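Local coordinates for leucine aminopeptidase 1 (Caenorhabditis elegans, PDB 2HC9), which removes N-terminal amino acids, preferably leucine, from peptides as a zinc-dependent M17 aminopeptidase and probably acts as a digestive enzyme, at residues Glu172-Ile177 / Ala280-Glu284; Ser202-Arg208 / Pro231-Ser237; Phe217-Val223 / Leu339-Asp343; Ala248-Lys252 / Ala300-Ile304; Ile357-Ala361 / Phe476-Leu480. The protein carries 1 engineered substitution. All coordinates share one frame. Residues are numbered along the deposited sequence.

Interaction 1: residues Glu172-Ile177 / Ala280-Glu284; sequences ETARLI and AGMLE
Two alpha-helical segments, 172-177 of helix 157-178 and 280-284 of helix 277-290, pack roughly antiparallel: their axes approach to 8.8 Å at a signed crossing angle of 150°. The register is set by T173 and A280, whose CA atoms lie 5.0 Å apart, and 287 Å² is buried in all. E284 gives up the most surface. Its side chain (chi1 m, chi2 m) folds against the first helix so that CD lies 3.4 Å from E172 CB and OE2 is 3.9 Å from L176 CD1. T173, with chi1 m, wedges between the helices: OG1 sits 3.2 Å from E284 CB, and CG2 meets A280 CB at 3.9 Å and G281 N at 3.7 Å. No hydrogen bond crosses directly; the T173 hydroxyl bonds to the backbone O of S169, one turn earlier. This is helix-helix packing on one flank of the catalytic domain's central mixed sheet, where helix 277-290 carries M282 on its far side against strand 356-361. A280 CB also receives L176 CD1 (chi1 m, chi2 t) at 3.9 Å and I177 CG1 at 4.4 Å. At the polar end, E172 OE1 and E284 OE2 stand 4.3 Å apart, bridged by a water 2.8 Å from E172 OE1 and 2.6 Å from E284 OE2. The E172 carboxylate forms a salt bridge with R175 (NH2 to OE1 2.7 Å, NE to OE2 2.9 Å), and its OE2 a second with K133.

Interaction 2: residues Ser202-Arg208 / Pro231-Ser237; sequences SKITVIR and PAFVVLS
Strands 203-208 and 232-237 run antiparallel at 173°, their axes 4.7 Å apart, with extended backbones throughout. Three hydrogen-bonded pairs satisfy both partners reciprocally. K203 N donates to S237 O at 3.0 Å and S237 N to K203 O at 2.9 Å; T205 N reaches V235 O at 2.9 Å and V235 N returns to T205 O at 2.8 Å; I207 N meets F233 O at 2.9 Å and F233 N meets I207 O at 2.8 Å. Between them lie the non-hydrogen-bonded pairs I204-L236, V206-V234 and R208-A232, with CA-CA distances of 4.8, 4.6 and 4.2 Å. On their face I204 CG1 touches L236 CD2 at 4.0 Å, and V206 CG2 touches V234 CG2 at 4.2 Å. On the other face I207 CD1 (chi1 m, chi2 t) lies 4.4 Å from F233 CD2, at the edge of the ring. Two polar ends find partners outside the pair: S237 OG bonds H299 ND1 of strand 297-307, and R208 NH2 forms a salt bridge with D187. The backbone groups of A232, V234 and L236 bond to strand 297-307, making 232-238 an inner strand of the catalytic domain's mixed sheet, with helix 186-199 packed over the I204, V206 and V234 face and helix 210-215 against I207 and F233.

Interaction 3: residues Phe217-Val223 / Leu339-Asp343; sequences FGGIYHV and LILAD
Segment 218-223 of the short helix 218-224, preceded by F217 at the N-cap position, crosses segment 339-343 of helix 337-350 at a signed angle of -146°, with the axes 7.2 Å apart. I220 and I340 mark the register, CA to CA 4.5 Å. D343 is the most deeply covered residue. With chi1 m and chi2 near -6°, it points its carboxylate into the amino end of the first helix, so that OD2 accepts from I220 N at 3.0 Å and, weakly, from G219 N at 2.8 Å. Backbone N-H groups of the helix's first turn are thus taken up by a carboxylate from a distant part of the chain, while D343 OD1 accepts from L323 N. G219 faces the second helix closely: a CB there would clash with L339 O and D343 OD2. Such close antiparallel helix packing lies beside the dinuclear zinc centre of the M17 catalytic domain, for helix 337-350 directly follows the metal ligand E336. The apolar contacts depend on rotamers. I340 (chi1 p, chi2 t) turns CG2 to 3.7 Å from V223 CB and sends its far end toward strands 297-307 and 246-254. V223 (chi1 t) brings CG2 to 3.8 Å from L339 CD1 (chi1 m, chi2 t). I220, chi1 m and chi2 t, places CG1 4.1 Å from I340 CB and 3.6 Å from D343 OD2.

Interaction 4: residues Ala248-Lys252 / Ala300-Ile304; sequences ALVGK and ACLCI. With ZN (zinc ion), chain C.
A zinc site sits at the end of this pair of parallel strands: K252, on strand 246-254, binds the metal through NZ at 2.1 Å, its side chain fully extended (chi1 to chi4 all t). A water completes this part of the sphere, 2.1 Å from ZN, with D257, D275 and E336 as the other protein ligands. Segments 248-252 and 300-304 lie at 17° with axes 4.6 Å apart, in the register L249-A300, V250-C301, G251-L302 and K252-C303. The ladder is C301 N to L249 O at 2.8 Å, G251 N to C301 O at 2.9 Å and C303 N to G251 O at 3.1 Å. These are inner strands of the mixed sheet at the heart of the M17 catalytic domain, and strand 356-361 bonds to the other edge of 248-252. CA-H...O contacts join V250 CA to C301 O at 3.2 Å and A300 CA to L249 O at 3.4 Å. On the face of V250, K252 and the cysteines, V250 (chi1 t) places CG2 4.1 Å from C301 CB and CG1 4.2 Å from C303 SG, beneath helix 337-350. G251 has no side chain on the opposite face, where L302 (chi1 m, chi2 t) swings its end back toward this strand.

Interaction 5: residues Ile357-Ala361 / Phe476-Leu480; sequences IFDMA and FSTLL
This is an aromatic contact between sheet and helix: an edge-to-face pair at its centre joins strand 356-361 of the catalytic domain's mixed sheet to the C-terminal helix 473-480 of the M17 fold. The backbones stay well apart. Strand and helix axes come no closer than 13.3 Å, with 166° between their directions, and the nearest CA pair, F358 and F476, is 10.1 Å apart, so long side chains alone span the gap and bury 215 Å². No hydrogen bond crosses. Extended residues 357-361 point F358 and M360 toward the helix, while D359 faces the other way and bonds W453 and H455. F358 (chi1 m, chi2 -85°) presents a ring face to the edge of F476 (chi1 m, chi2 -78°); the centroids are 5.2 Å apart and the planes meet at 77°, with F358 CD1 3.7 Å from F476 CE1. One helical turn on, L480 N bonds F476 O at 2.9 Å. L479 (chi1 t, chi2 p) sets CD2 3.7 Å from F358 CZ, and L480 (chi1 m, chi2 t) sets CD2 4.4 Å from F358 CE2. M282 of helix 277-290 fills in beside F358, M360 and F476. M360, with chi1 t, chi2 t and chi3 p, makes a Met-aromatic contact at the F476 ring edge, its SD 5.5 Å from the centroid and 4.1 Å from F476 CE2.

Overall arrangement
Interactions 2, 4 and 5 share one mixed sheet. V234 O lies 2.8 Å from L302 N, coupling 2 to 4, and V250 N lies 2.8 Å from F358 O, coupling 4 to 5. Helices cover its two faces. Interaction 1 lies on one: M282 CE reaches L249 CB at 3.8 Å and M360 CB at 3.7 Å. Interaction 3 lies on the other, with I340 CD1 3.4 Å from C303 O, L341 CD1 3.6 Å from A361 CB, and I220 CD1 3.5 Å from F233 CD1. The zinc site is reached directly by K252 of interaction 4; the I340 side chain of interaction 3 is about 7 Å from a zinc ion, I177 of interaction 1 about 12 Å.

Interaction 1: residues Glu172-Ile177 / Ala280-Glu284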
# COMPACT_ATOMS: atom_id res chain seq x y z
N GLU A 172 25.65 -2.65 -30.30
CA GLU A 172 25.24 -1.25 -30.38
C GLU A 172 23.86 -1.00 -29.76
O GLU A 172 23.67 -0.03 -29.02
CB GLU A 172 25.21 -0.78 -31.85
CG GLU A 172 26.65 -0.51 -32.43
CD GLU A 172 27.27 0.71 -31.78
OE1 GLU A 172 26.97 1.83 -32.25
OE2 GLU A 172 27.97 0.55 -30.75
N THR A 173 22.90 -1.86 -30.07
CA THR A 173 21.56 -1.77 -29.45
C THR A 173 21.71 -1.77 -27.93
O THR A 173 21.15 -0.92 -27.24
CB THR A 173 20.69 -2.99 -29.86
OG1 THR A 173 20.54 -3.02 -31.28
CG2 THR A 173 19.28 -2.88 -29.25
N ALA A 174 22.46 -2.75 -27.41
CA ALA A 174 22.68 -2.87 -25.96
C ALA A 174 23.42 -1.66 -25.37
O ALA A 174 23.07 -1.19 -24.29
CB ALA A 174 23.44 -4.16 -25.64
N ARG A 175 24.44 -1.16 -26.08
CA ARG A 175 25.15 0.05 -25.62
C ARG A 175 24.21 1.24 -25.45
O ARG A 175 24.27 1.98 -24.43
CB ARG A 175 26.27 0.43 -26.63
CG ARG A 175 26.95 1.78 -26.28
CD ARG A 175 28.03 2.17 -27.30
NE ARG A 175 27.51 2.43 -28.64
CZ ARG A 175 26.89 3.56 -29.03
NH1 ARG A 175 26.67 4.57 -28.18
NH2 ARG A 175 26.50 3.69 -30.28
N LEU A 176 23.35 1.45 -26.46
CA LEU A 176 22.41 2.57 -26.43
C LEU A 176 21.47 2.40 -25.23
O LEU A 176 21.19 3.34 -24.51
CB LEU A 176 21.61 2.64 -27.76
CG LEU A 176 22.49 3.00 -29.00
CD1 LEU A 176 21.64 2.82 -30.28
CD2 LEU A 176 22.96 4.44 -28.89
N ILE A 177 21.01 1.17 -25.01
CA ILE A 177 20.12 0.87 -23.88
C ILE A 177 20.81 1.09 -22.54
O ILE A 177 20.20 1.68 -21.63
CB ILE A 177 19.57 -0.57 -24.00
CG1 ILE A 177 18.54 -0.60 -25.15
CG2 ILE A 177 18.97 -1.10 -22.64
CD1 ILE A 177 18.17 -2.04 -25.58
N ALA A 280 16.32 1.71 -30.43
CA ALA A 280 17.70 1.20 -30.62
C ALA A 280 17.68 -0.06 -31.48
O ALA A 280 18.51 -0.22 -32.39
CB ALA A 280 18.36 0.91 -29.25
N GLY A 281 16.78 -0.98 -31.17
CA GLY A 281 16.74 -2.26 -31.90
C GLY A 281 16.33 -2.09 -33.36
O GLY A 281 16.90 -2.74 -34.25
N MET A 282 15.38 -1.20 -33.63
CA MET A 282 14.96 -0.93 -35.02
C MET A 282 16.08 -0.25 -35.82
O MET A 282 16.36 -0.63 -36.97
CB MET A 282 13.68 -0.06 -35.08
CG MET A 282 12.39 -0.79 -34.60
SD MET A 282 12.24 -2.46 -35.30
CE MET A 282 10.50 -2.53 -35.76
N LEU A 283 16.73 0.74 -35.20
CA LEU A 283 17.88 1.42 -35.82
C LEU A 283 18.98 0.44 -36.20
O LEU A 283 19.53 0.49 -37.32
CB LEU A 283 18.45 2.45 -34.83
CG LEU A 283 19.72 3.18 -35.29
CD1 LEU A 283 19.40 3.96 -36.57
CD2 LEU A 283 20.32 4.05 -34.18
N GLU A 284 19.33 -0.46 -35.28
CA GLU A 284 20.43 -1.38 -35.52
C GLU A 284 20.06 -2.55 -36.42
O GLU A 284 20.92 -3.07 -37.14
CB GLU A 284 21.07 -1.86 -34.21
CG GLU A 284 21.59 -0.68 -33.35
CD GLU A 284 22.75 0.08 -34.00
OE1 GLU A 284 23.48 -0.53 -34.81
OE2 GLU A 284 22.95 1.27 -33.66
O HOH W 1 25.15 2.46 -34.25

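Interaction 2: residues Ser202-Arg208 / Pro231-Ser237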
# COMPACT_ATOMS: atom_id res chain seq x y z
N SER A 202 21.47 6.80 -46.31
CA SER A 202 20.02 6.99 -46.23
C SER A 202 19.63 8.41 -46.59
O SER A 202 20.40 9.36 -46.41
CB SER A 202 19.56 6.73 -44.78
OG SER A 202 19.79 5.39 -44.43
N LYS A 203 18.39 8.55 -47.05
CA LYS A 203 17.74 9.86 -47.00
C LYS A 203 17.31 10.08 -45.54
O LYS A 203 16.60 9.25 -44.99
CB LYS A 203 16.54 9.87 -47.92
CG LYS A 203 15.76 11.18 -47.85
CD LYS A 203 14.57 11.14 -48.81
CE LYS A 203 13.76 12.42 -48.68
NZ LYS A 203 12.45 12.29 -49.39
N ILE A 204 17.73 11.20 -44.95
CA ILE A 204 17.52 11.42 -43.51
C ILE A 204 16.55 12.59 -43.30
O ILE A 204 16.75 13.67 -43.84
CB ILE A 204 18.84 11.75 -42.79
CG1 ILE A 204 19.87 10.62 -43.01
CG2 ILE A 204 18.63 12.01 -41.28
CD1 ILE A 204 21.30 11.07 -42.64
N THR A 205 15.48 12.35 -42.53
CA THR A 205 14.57 13.44 -42.13
C THR A 205 14.57 13.55 -40.61
O THR A 205 14.47 12.55 -39.93
CB THR A 205 13.16 13.13 -42.61
OG1 THR A 205 13.20 12.84 -44.01
CG2 THR A 205 12.19 14.33 -42.34
N VAL A 206 14.73 14.76 -40.09
CA VAL A 206 14.69 15.02 -38.65
C VAL A 206 13.69 16.14 -38.44
O VAL A 206 13.85 17.23 -39.00
CB VAL A 206 16.08 15.42 -38.08
CG1 VAL A 206 15.99 15.81 -36.58
CG2 VAL A 206 17.07 14.27 -38.26
N ILE A 207 12.66 15.86 -37.65
CA ILE A 207 11.65 16.87 -37.32
C ILE A 207 11.69 17.00 -35.80
O ILE A 207 11.56 16.01 -35.08
CB ILE A 207 10.23 16.44 -37.79
CG1 ILE A 207 10.22 16.09 -39.29
CG2 ILE A 207 9.20 17.53 -37.47
CD1 ILE A 207 8.91 15.49 -39.77
N ARG A 208 11.91 18.21 -35.30
CA ARG A 208 12.39 18.35 -33.93
C ARG A 208 11.67 19.50 -33.21
O ARG A 208 11.40 20.51 -33.84
CB ARG A 208 13.89 18.64 -34.02
CG ARG A 208 14.58 18.59 -32.75
CD ARG A 208 16.06 18.38 -32.98
NE ARG A 208 16.72 18.61 -31.70
CZ ARG A 208 17.19 19.79 -31.31
NH1 ARG A 208 17.10 20.83 -32.14
NH2 ARG A 208 17.76 19.91 -30.13
N PRO A 231 11.73 16.86 -28.14
CA PRO A 231 11.31 15.64 -28.83
C PRO A 231 11.79 15.67 -30.30
O PRO A 231 12.03 16.76 -30.84
CB PRO A 231 9.76 15.71 -28.74
CG PRO A 231 9.45 17.20 -28.61
CD PRO A 231 10.59 17.71 -27.74
N ALA A 232 11.91 14.51 -30.93
CA ALA A 232 12.28 14.42 -32.34
C ALA A 232 11.65 13.21 -32.96
O ALA A 232 11.38 12.21 -32.29
CB ALA A 232 13.81 14.34 -32.51
N PHE A 233 11.44 13.31 -34.27
CA PHE A 233 11.09 12.17 -35.09
C PHE A 233 12.16 12.07 -36.19
O PHE A 233 12.42 13.05 -36.90
CB PHE A 233 9.73 12.43 -35.71
CG PHE A 233 9.21 11.30 -36.58
CD1 PHE A 233 8.93 10.04 -36.03
CD2 PHE A 233 8.95 11.52 -37.92
CE1 PHE A 233 8.39 9.02 -36.80
CE2 PHE A 233 8.41 10.50 -38.71
CZ PHE A 233 8.14 9.24 -38.16
N VAL A 234 12.80 10.91 -36.28
CA VAL A 234 13.88 10.71 -37.25
C VAL A 234 13.48 9.61 -38.20
O VAL A 234 13.09 8.52 -37.77
CB VAL A 234 15.19 10.30 -36.53
CG1 VAL A 234 16.31 9.94 -37.56
CG2 VAL A 234 15.64 11.44 -35.58
N VAL A 235 13.61 9.88 -39.50
CA VAL A 235 13.34 8.84 -40.51
C VAL A 235 14.64 8.60 -41.28
O VAL A 235 15.22 9.55 -41.79
CB VAL A 235 12.25 9.31 -41.51
CG1 VAL A 235 11.92 8.18 -42.52
CG2 VAL A 235 10.98 9.74 -40.76
N LEU A 236 15.07 7.34 -41.36
CA LEU A 236 16.13 6.95 -42.31
C LEU A 236 15.44 6.15 -43.39
O LEU A 236 14.80 5.14 -43.10
CB LEU A 236 17.17 6.06 -41.62
CG LEU A 236 17.67 6.58 -40.26
CD1 LEU A 236 18.72 5.62 -39.72
CD2 LEU A 236 18.23 8.03 -40.40
N SER A 237 15.58 6.59 -44.64
CA SER A 237 14.94 5.88 -45.76
C SER A 237 15.95 5.31 -46.74
O SER A 237 16.89 6.01 -47.16
CB SER A 237 13.97 6.82 -46.49
OG SER A 237 12.89 7.19 -45.63

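Interaction 3: residues Phe217-Val223 / Leu339-Asp343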
# COMPACT_ATOMS: atom_id res chain seq x y z
N PHE A 217 2.39 16.42 -35.26
CA PHE A 217 2.79 15.23 -34.52
C PHE A 217 2.42 15.40 -33.03
O PHE A 217 3.31 15.49 -32.17
CB PHE A 217 4.30 14.98 -34.61
CG PHE A 217 4.78 14.52 -35.98
CD1 PHE A 217 5.05 13.18 -36.23
CD2 PHE A 217 5.03 15.45 -36.99
CE1 PHE A 217 5.53 12.77 -37.48
CE2 PHE A 217 5.50 15.04 -38.24
CZ PHE A 217 5.75 13.71 -38.49
N GLY A 218 1.12 15.40 -32.73
CA GLY A 218 0.68 15.73 -31.38
C GLY A 218 1.16 14.72 -30.34
O GLY A 218 1.49 15.10 -29.21
N GLY A 219 1.20 13.44 -30.71
CA GLY A 219 1.67 12.41 -29.80
C GLY A 219 3.13 12.62 -29.44
O GLY A 219 3.47 12.69 -28.26
N ILE A 220 3.99 12.71 -30.45
CA ILE A 220 5.44 12.84 -30.21
C ILE A 220 5.71 14.16 -29.47
O ILE A 220 6.44 14.17 -28.48
CB ILE A 220 6.24 12.79 -31.51
CG1 ILE A 220 5.84 11.51 -32.28
CG2 ILE A 220 7.75 12.80 -31.21
CD1 ILE A 220 6.77 11.21 -33.51
N TYR A 221 5.10 15.25 -29.93
CA TYR A 221 5.36 16.56 -29.34
C TYR A 221 4.88 16.63 -27.89
O TYR A 221 5.62 17.06 -27.00
CB TYR A 221 4.69 17.69 -30.13
CG TYR A 221 4.95 19.03 -29.50
CD1 TYR A 221 4.00 19.63 -28.64
CD2 TYR A 221 6.16 19.70 -29.72
CE1 TYR A 221 4.25 20.89 -28.06
CE2 TYR A 221 6.41 20.94 -29.13
CZ TYR A 221 5.45 21.52 -28.30
OH TYR A 221 5.70 22.75 -27.71
N HIS A 222 3.61 16.28 -27.66
CA HIS A 222 3.07 16.50 -26.33
C HIS A 222 3.69 15.60 -25.26
O HIS A 222 3.90 16.02 -24.13
CB HIS A 222 1.52 16.52 -26.34
CG HIS A 222 0.99 17.73 -27.06
ND1 HIS A 222 1.11 19.01 -26.56
CD2 HIS A 222 0.38 17.85 -28.27
CE1 HIS A 222 0.57 19.87 -27.41
NE2 HIS A 222 0.14 19.19 -28.47
N VAL A 223 4.05 14.38 -25.64
CA VAL A 223 4.78 13.51 -24.72
C VAL A 223 6.14 14.12 -24.35
O VAL A 223 6.51 14.14 -23.16
CB VAL A 223 4.95 12.07 -25.29
CG1 VAL A 223 5.96 11.26 -24.48
CG2 VAL A 223 3.57 11.35 -25.31
N LEU A 339 1.31 6.62 -27.60
CA LEU A 339 0.98 7.93 -28.21
C LEU A 339 2.01 8.25 -29.29
O LEU A 339 1.66 8.61 -30.41
CB LEU A 339 1.00 9.05 -27.15
CG LEU A 339 -0.12 8.95 -26.07
CD1 LEU A 339 0.06 10.04 -25.02
CD2 LEU A 339 -1.51 9.05 -26.72
N ILE A 340 3.29 8.14 -28.95
CA ILE A 340 4.30 8.53 -29.92
C ILE A 340 4.31 7.57 -31.12
O ILE A 340 4.52 8.01 -32.27
CB ILE A 340 5.70 8.75 -29.29
CG1 ILE A 340 6.37 7.41 -28.91
CG2 ILE A 340 5.59 9.69 -28.05
CD1 ILE A 340 7.83 7.56 -28.35
N LEU A 341 4.09 6.28 -30.85
CA LEU A 341 4.04 5.29 -31.91
C LEU A 341 2.81 5.44 -32.80
O LEU A 341 2.89 5.13 -33.97
CB LEU A 341 4.11 3.86 -31.37
CG LEU A 341 5.45 3.47 -30.71
CD1 LEU A 341 5.25 2.22 -29.85
CD2 LEU A 341 6.56 3.22 -31.77
N ALA A 342 1.69 5.91 -32.25
CA ALA A 342 0.51 6.19 -33.08
C ALA A 342 0.87 7.19 -34.20
O ALA A 342 0.44 7.06 -35.36
CB ALA A 342 -0.65 6.78 -32.20
N ASP A 343 1.68 8.20 -33.86
CA ASP A 343 2.13 9.14 -34.89
C ASP A 343 3.12 8.48 -35.87
O ASP A 343 3.05 8.70 -37.09
CB ASP A 343 2.82 10.34 -34.25
CG ASP A 343 1.83 11.32 -33.60
OD1 ASP A 343 0.59 11.14 -33.73
OD2 ASP A 343 2.34 12.27 -32.96

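Interaction 4: residues Ala248-Lys252 / Ala300-Ile304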
# COMPACT_ATOMS: atom_id res chain seq x y z
N ALA A 248 8.34 -0.43 -43.10
CA ALA A 248 8.74 0.56 -42.09
C ALA A 248 9.03 -0.14 -40.78
O ALA A 248 8.28 -1.04 -40.36
CB ALA A 248 7.67 1.61 -41.89
N LEU A 249 10.13 0.26 -40.14
CA LEU A 249 10.48 -0.18 -38.80
C LEU A 249 10.34 1.01 -37.85
O LEU A 249 11.20 1.90 -37.83
CB LEU A 249 11.94 -0.69 -38.75
CG LEU A 249 12.26 -1.79 -39.76
CD1 LEU A 249 13.77 -2.09 -39.82
CD2 LEU A 249 11.46 -3.09 -39.48
N VAL A 250 9.25 1.02 -37.09
CA VAL A 250 8.94 2.16 -36.22
C VAL A 250 9.36 1.76 -34.79
O VAL A 250 8.93 0.74 -34.28
CB VAL A 250 7.44 2.54 -36.28
CG1 VAL A 250 7.17 3.88 -35.51
CG2 VAL A 250 6.95 2.68 -37.79
N GLY A 251 10.18 2.59 -34.14
CA GLY A 251 10.71 2.26 -32.82
C GLY A 251 10.36 3.30 -31.76
O GLY A 251 10.42 4.52 -32.01
N LYS A 252 10.01 2.81 -30.56
CA LYS A 252 9.79 3.67 -29.38
C LYS A 252 11.11 4.08 -28.78
O LYS A 252 11.87 3.23 -28.27
CB LYS A 252 8.98 2.92 -28.30
CG LYS A 252 8.80 3.73 -26.98
CD LYS A 252 8.02 2.91 -25.94
CE LYS A 252 8.02 3.70 -24.61
NZ LYS A 252 7.25 3.00 -23.50
N ALA A 300 13.51 3.32 -41.32
CA ALA A 300 13.54 3.30 -39.84
C ALA A 300 12.90 4.61 -39.39
O ALA A 300 13.32 5.69 -39.83
CB ALA A 300 14.97 3.17 -39.32
N CYS A 301 11.87 4.53 -38.53
CA CYS A 301 11.18 5.72 -38.06
C CYS A 301 11.29 5.72 -36.54
O CYS A 301 10.72 4.84 -35.89
CB CYS A 301 9.69 5.70 -38.43
SG CYS A 301 9.38 5.53 -40.20
N LEU A 302 12.03 6.67 -35.99
CA LEU A 302 12.35 6.66 -34.56
C LEU A 302 11.64 7.79 -33.86
O LEU A 302 11.80 8.94 -34.22
CB LEU A 302 13.87 6.77 -34.34
CG LEU A 302 14.67 5.72 -35.13
CD1 LEU A 302 16.15 5.90 -34.80
CD2 LEU A 302 14.24 4.26 -34.90
N CYS A 303 10.83 7.45 -32.84
CA CYS A 303 10.08 8.46 -32.12
C CYS A 303 10.84 8.71 -30.82
O CYS A 303 10.86 7.83 -29.96
CB CYS A 303 8.66 7.93 -31.83
SG CYS A 303 7.81 7.38 -33.35
N ILE A 304 11.48 9.87 -30.70
CA ILE A 304 12.53 10.08 -29.68
C ILE A 304 12.10 11.21 -28.74
O ILE A 304 12.00 12.36 -29.15
CB ILE A 304 13.88 10.43 -30.32
CG1 ILE A 304 14.37 9.27 -31.20
CG2 ILE A 304 14.95 10.72 -29.23
CD1 ILE A 304 15.57 9.66 -32.13
ZN ZN C . 7.53 4.16 -21.75
O HOH W 2 5.94 3.44 -20.61

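Interaction 5: residues Ile357-Ala361 / Phe476-Leu480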
# COMPACT_ATOMS: atom_id res chain seq x y z
N ILE A 357 4.17 -2.48 -41.93
CA ILE A 357 4.57 -1.56 -40.84
C ILE A 357 4.77 -2.35 -39.55
O ILE A 357 3.84 -2.98 -39.03
CB ILE A 357 3.52 -0.43 -40.61
CG1 ILE A 357 3.28 0.36 -41.91
CG2 ILE A 357 3.95 0.48 -39.41
CD1 ILE A 357 2.08 1.32 -41.85
N PHE A 358 6.02 -2.37 -39.08
CA PHE A 358 6.37 -2.98 -37.80
C PHE A 358 6.59 -1.86 -36.82
O PHE A 358 7.24 -0.87 -37.14
CB PHE A 358 7.69 -3.79 -37.92
CG PHE A 358 7.60 -4.96 -38.85
CD1 PHE A 358 7.12 -6.18 -38.40
CD2 PHE A 358 8.07 -4.85 -40.16
CE1 PHE A 358 7.06 -7.30 -39.25
CE2 PHE A 358 8.02 -5.95 -41.04
CZ PHE A 358 7.50 -7.18 -40.58
N ASP A 359 6.09 -2.03 -35.60
CA ASP A 359 6.51 -1.13 -34.54
C ASP A 359 7.01 -1.99 -33.39
O ASP A 359 6.46 -3.06 -33.12
CB ASP A 359 5.39 -0.13 -34.14
CG ASP A 359 4.31 -0.77 -33.27
OD1 ASP A 359 3.23 -1.11 -33.81
OD2 ASP A 359 4.54 -0.91 -32.05
N MET A 360 8.10 -1.57 -32.75
CA MET A 360 8.67 -2.36 -31.67
C MET A 360 8.96 -1.42 -30.52
O MET A 360 9.47 -0.31 -30.73
CB MET A 360 9.97 -3.02 -32.14
CG MET A 360 10.57 -3.96 -31.09
SD MET A 360 11.95 -5.01 -31.66
CE MET A 360 13.31 -3.82 -31.87
N ALA A 361 8.63 -1.85 -29.31
CA ALA A 361 8.62 -0.95 -28.16
C ALA A 361 8.78 -1.73 -26.88
O ALA A 361 8.24 -2.81 -26.74
CB ALA A 361 7.31 -0.19 -28.10
N PHE A 476 14.98 -9.28 -36.86
CA PHE A 476 14.67 -8.71 -38.17
C PHE A 476 15.62 -9.13 -39.28
O PHE A 476 15.25 -9.14 -40.44
CB PHE A 476 14.49 -7.20 -38.12
CG PHE A 476 13.18 -6.80 -37.51
CD1 PHE A 476 12.02 -6.87 -38.26
CD2 PHE A 476 13.10 -6.46 -36.16
CE1 PHE A 476 10.77 -6.56 -37.68
CE2 PHE A 476 11.87 -6.13 -35.58
CZ PHE A 476 10.70 -6.19 -36.34
N SER A 477 16.83 -9.49 -38.91
CA SER A 477 17.75 -10.08 -39.89
C SER A 477 17.21 -11.39 -40.42
O SER A 477 17.26 -11.63 -41.62
CB SER A 477 19.12 -10.31 -39.26
OG SER A 477 19.72 -9.05 -39.07
N THR A 478 16.67 -12.23 -39.53
CA THR A 478 16.10 -13.51 -39.97
C THR A 478 14.76 -13.30 -40.64
O THR A 478 14.47 -13.96 -41.64
CB THR A 478 15.96 -14.64 -38.87
OG1 THR A 478 15.13 -14.20 -37.78
CG2 THR A 478 17.33 -15.11 -38.35
N LEU A 479 13.95 -12.38 -40.13
CA LEU A 479 12.63 -12.14 -40.74
C LEU A 479 12.71 -11.56 -42.16
O LEU A 479 11.98 -12.00 -43.08
CB LEU A 479 11.78 -11.21 -39.84
CG LEU A 479 10.36 -10.89 -40.35
CD1 LEU A 479 9.53 -12.18 -40.36
CD2 LEU A 479 9.72 -9.85 -39.43
N LEU A 480 13.59 -10.58 -42.34
CA LEU A 480 13.67 -9.83 -43.59
C LEU A 480 14.94 -10.14 -44.39
O LEU A 480 15.19 -9.54 -45.44
CB LEU A 480 13.58 -8.33 -43.33
CG LEU A 480 12.36 -7.84 -42.52
CD1 LEU A 480 12.47 -6.34 -42.26
CD2 LEU A 480 11.08 -8.13 -43.34